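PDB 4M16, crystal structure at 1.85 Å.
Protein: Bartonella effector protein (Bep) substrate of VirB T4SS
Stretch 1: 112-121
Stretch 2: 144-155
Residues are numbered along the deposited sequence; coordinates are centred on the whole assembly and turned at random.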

# COMPACT_ATOMS: atom_id res chain seq x y z
N LYS A 112 -5.45 9.94 -12.84
CA LYS A 112 -4.38 9.09 -13.41
C LYS A 112 -4.37 7.72 -12.74
O LYS A 112 -3.65 6.83 -13.21
CB LYS A 112 -3.01 9.72 -13.15
CG LYS A 112 -2.75 11.05 -13.88
CD LYS A 112 -3.03 10.89 -15.35
CE LYS A 112 -2.25 11.85 -16.23
NZ LYS A 112 -2.54 11.56 -17.66
N ILE A 113 -5.15 7.51 -11.69
CA ILE A 113 -5.01 6.24 -10.93
C ILE A 113 -5.33 5.03 -11.83
O ILE A 113 -4.59 4.06 -11.83
CB ILE A 113 -5.85 6.24 -9.64
CG1 ILE A 113 -5.22 7.22 -8.63
CG2 ILE A 113 -5.92 4.84 -9.01
CD1 ILE A 113 -6.03 7.42 -7.37
N GLN A 114 -6.41 5.09 -12.64
CA GLN A 114 -6.76 3.93 -13.45
C GLN A 114 -5.66 3.61 -14.46
O GLN A 114 -5.26 2.44 -14.63
CB GLN A 114 -8.10 4.14 -14.20
CG GLN A 114 -9.32 4.10 -13.29
CD GLN A 114 -9.56 2.75 -12.61
OE1 GLN A 114 -9.32 1.68 -13.18
NE2 GLN A 114 -10.01 2.81 -11.38
N GLU A 115 -5.18 4.63 -15.14
CA GLU A 115 -4.10 4.46 -16.08
C GLU A 115 -2.81 3.90 -15.41
O GLU A 115 -2.10 3.03 -15.98
CB GLU A 115 -3.83 5.84 -16.70
CG GLU A 115 -2.54 5.96 -17.44
CD GLU A 115 -2.50 7.18 -18.35
OE1 GLU A 115 -2.84 8.31 -17.90
OE2 GLU A 115 -2.10 6.99 -19.53
N ASN A 116 -2.48 4.44 -14.25
CA ASN A 116 -1.29 4.05 -13.54
C ASN A 116 -1.37 2.61 -13.03
O ASN A 116 -0.39 1.85 -13.11
CB ASN A 116 -0.97 5.02 -12.39
CG ASN A 116 -0.50 6.42 -12.87
OD1 ASN A 116 -0.09 6.64 -14.03
ND2 ASN A 116 -0.53 7.35 -11.97
N LEU A 117 -2.52 2.21 -12.51
CA LEU A 117 -2.73 0.81 -12.12
C LEU A 117 -2.65 -0.15 -13.30
O LEU A 117 -2.09 -1.30 -13.20
CB LEU A 117 -4.06 0.64 -11.38
CG LEU A 117 -4.14 1.27 -9.97
CD1 LEU A 117 -5.56 1.18 -9.36
CD2 LEU A 117 -3.14 0.63 -9.02
N LYS A 118 -3.20 0.27 -14.44
CA LYS A 118 -3.02 -0.49 -15.68
C LYS A 118 -1.54 -0.67 -16.00
O LYS A 118 -1.10 -1.75 -16.39
CB LYS A 118 -3.70 0.18 -16.90
N GLU A 119 -0.78 0.41 -15.88
CA GLU A 119 0.69 0.36 -16.18
C GLU A 119 1.42 -0.59 -15.20
O GLU A 119 2.22 -1.42 -15.60
CB GLU A 119 1.31 1.76 -16.13
CG GLU A 119 0.86 2.69 -17.26
CD GLU A 119 1.22 4.16 -17.06
OE1 GLU A 119 1.15 4.70 -15.95
OE2 GLU A 119 1.49 4.82 -18.09
N PHE A 120 1.09 -0.49 -13.92
CA PHE A 120 1.57 -1.42 -12.90
C PHE A 120 1.26 -2.87 -13.33
O PHE A 120 2.18 -3.76 -13.31
CB PHE A 120 0.93 -1.04 -11.55
CG PHE A 120 1.26 -1.93 -10.38
CD1 PHE A 120 2.39 -1.71 -9.58
CD2 PHE A 120 0.36 -2.89 -9.99
CE1 PHE A 120 2.63 -2.54 -8.48
CE2 PHE A 120 0.58 -3.72 -8.92
CZ PHE A 120 1.73 -3.55 -8.16
N ASP A 121 0.01 -3.12 -13.72
CA ASP A 121 -0.40 -4.46 -14.09
C ASP A 121 0.42 -4.95 -15.29
O ASP A 121 0.83 -6.10 -15.34
CB ASP A 121 -1.92 -4.54 -14.38
CG ASP A 121 -2.77 -4.34 -13.14
OD1 ASP A 121 -2.23 -4.41 -12.00
OD2 ASP A 121 -3.99 -4.10 -13.30
N LYS A 144 11.56 -0.77 -7.94
CA LYS A 144 10.88 0.11 -8.90
C LYS A 144 9.32 0.01 -8.84
O LYS A 144 8.61 1.04 -8.79
CB LYS A 144 11.37 -0.14 -10.33
CG LYS A 144 12.79 0.32 -10.54
CD LYS A 144 13.34 0.11 -11.95
CE LYS A 144 13.52 -1.35 -12.23
NZ LYS A 144 14.63 -1.63 -13.20
N LEU A 145 8.83 -1.23 -8.84
CA LEU A 145 7.40 -1.49 -8.76
C LEU A 145 6.77 -1.04 -7.45
O LEU A 145 5.67 -0.46 -7.43
CB LEU A 145 7.12 -2.98 -9.03
CG LEU A 145 6.95 -3.38 -10.49
CD1 LEU A 145 6.96 -4.91 -10.53
CD2 LEU A 145 5.67 -2.84 -11.14
N PHE A 146 7.47 -1.31 -6.35
CA PHE A 146 7.03 -0.82 -5.04
C PHE A 146 7.00 0.72 -4.88
O PHE A 146 5.96 1.27 -4.47
CB PHE A 146 7.84 -1.48 -3.91
CG PHE A 146 7.30 -1.15 -2.53
CD1 PHE A 146 7.69 0.01 -1.90
CD2 PHE A 146 6.44 -2.00 -1.89
CE1 PHE A 146 7.18 0.33 -0.68
CE2 PHE A 146 5.92 -1.67 -0.65
CZ PHE A 146 6.32 -0.53 -0.02
N SER A 147 8.03 1.40 -5.37
CA SER A 147 8.00 2.87 -5.42
C SER A 147 6.83 3.37 -6.28
O SER A 147 6.19 4.37 -5.95
CB SER A 147 9.27 3.46 -5.98
OG SER A 147 10.37 3.11 -5.17
N PHE A 148 6.57 2.69 -7.38
CA PHE A 148 5.52 3.13 -8.29
C PHE A 148 4.16 2.98 -7.57
O PHE A 148 3.40 3.93 -7.50
CB PHE A 148 5.59 2.35 -9.62
CG PHE A 148 4.51 2.74 -10.64
CD1 PHE A 148 4.02 4.04 -10.74
CD2 PHE A 148 4.05 1.78 -11.58
CE1 PHE A 148 3.07 4.37 -11.73
CE2 PHE A 148 3.10 2.11 -12.53
CZ PHE A 148 2.62 3.42 -12.61
N LEU A 149 3.89 1.81 -7.00
CA LEU A 149 2.64 1.62 -6.32
C LEU A 149 2.49 2.57 -5.11
O LEU A 149 1.41 3.11 -4.91
CB LEU A 149 2.43 0.14 -5.92
CG LEU A 149 1.09 -0.12 -5.20
CD1 LEU A 149 -0.07 0.20 -6.12
CD2 LEU A 149 1.01 -1.55 -4.67
N ASN A 150 3.56 2.77 -4.33
CA ASN A 150 3.57 3.73 -3.23
C ASN A 150 3.12 5.11 -3.75
O ASN A 150 2.30 5.78 -3.14
CB ASN A 150 4.93 3.81 -2.54
CG ASN A 150 4.91 4.75 -1.35
OD1 ASN A 150 4.19 4.49 -0.36
ND2 ASN A 150 5.65 5.84 -1.45
N TYR A 151 3.71 5.55 -4.86
CA TYR A 151 3.34 6.84 -5.45
C TYR A 151 1.88 6.91 -5.85
O TYR A 151 1.21 7.94 -5.61
CB TYR A 151 4.18 7.13 -6.69
CG TYR A 151 3.60 8.16 -7.61
CD1 TYR A 151 3.66 9.51 -7.33
CD2 TYR A 151 2.95 7.75 -8.80
CE1 TYR A 151 3.06 10.43 -8.21
CE2 TYR A 151 2.38 8.67 -9.66
CZ TYR A 151 2.44 9.99 -9.38
OH TYR A 151 1.84 10.88 -10.29
N ILE A 152 1.35 5.81 -6.39
CA ILE A 152 -0.05 5.76 -6.80
C ILE A 152 -1.04 5.96 -5.63
O ILE A 152 -1.93 6.82 -5.74
CB ILE A 152 -0.44 4.46 -7.57
CG1 ILE A 152 0.36 4.33 -8.85
CG2 ILE A 152 -1.91 4.55 -7.95
CD1 ILE A 152 0.12 3.03 -9.62
N HIS A 153 -0.83 5.23 -4.53
CA HIS A 153 -1.61 5.34 -3.32
C HIS A 153 -3.08 5.33 -3.70
O HIS A 153 -3.80 6.30 -3.44
CB HIS A 153 -1.27 6.61 -2.51
CG HIS A 153 -0.67 6.32 -1.16
ND1 HIS A 153 0.46 5.55 -1.01
CD2 HIS A 153 -1.03 6.71 0.08
CE1 HIS A 153 0.79 5.50 0.27
NE2 HIS A 153 -0.13 6.16 0.95
N PRO A 154 -3.53 4.24 -4.33
CA PRO A 154 -4.83 4.21 -4.96
C PRO A 154 -6.06 4.18 -4.02
O PRO A 154 -7.15 4.34 -4.53
CB PRO A 154 -4.79 2.90 -5.76
CG PRO A 154 -3.86 2.01 -5.01
CD PRO A 154 -2.81 2.97 -4.51
N PHE A 155 -5.91 3.86 -2.74
CA PHE A 155 -7.04 3.84 -1.77
C PHE A 155 -7.14 5.10 -0.90
O PHE A 155 -6.15 5.80 -0.70
CB PHE A 155 -6.92 2.58 -0.86
CG PHE A 155 -6.78 1.32 -1.63
CD1 PHE A 155 -7.86 0.75 -2.27
CD2 PHE A 155 -5.53 0.69 -1.76
CE1 PHE A 155 -7.70 -0.41 -3.05
CE2 PHE A 155 -5.37 -0.43 -2.54
CZ PHE A 155 -6.47 -1.03 -3.15

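The two stretches pack as nearly antiparallel helices: the N-to-C directions of 112-121 and 144-152 differ by 164°, and the axes come no closer than 10.5 Å. The register follows from this, with F120 beside L145 at one end (CA to CA 7.2 Å) and I113 beside P154 at the other (CA to CA 6.3 Å). No hydrogen bond crosses the contact. The backbone amides are largely spent within each helix, as in F120 N to N116 O at 2.9 Å, so the 549 Å² buried between the stretches rests mainly on apolar packing.

F120 contributes most, with 111 Å² covered. Its CA-to-CB bond points sideways, and a t rotamer (chi1 177°) sets the ring against the second helix, where CE1 lies 3.7 Å from CB of L149 and CD1 lies 3.8 Å from CD2 of L145. F148 CD2 sits at the edge of the F120 ring, near its plane, so the two aromatic rings do not stack.

I152 points toward the first helix and has 67 Å² covered. Its extended chi2 (176°) carries CD1 between two successive residues of that helix, 3.6 Å from CB of N116 and 4.1 Å from CD2 of L117. L117 in turn reaches P154, CD1 to CB 4.1 Å, and I113 meets the same proline atom through CG2 at 4.0 Å. P154 lies just beyond H153, whose positive phi (47°) marks the departure from helical geometry; the proline thus extends the apolar surface past the helix.

F148, with 64 Å² covered, packs against backbone as well as side chain. Its CZ approaches O of N116 at 3.4 Å, a close van der Waals contact, while CE2 is 3.9 Å from CB of F120.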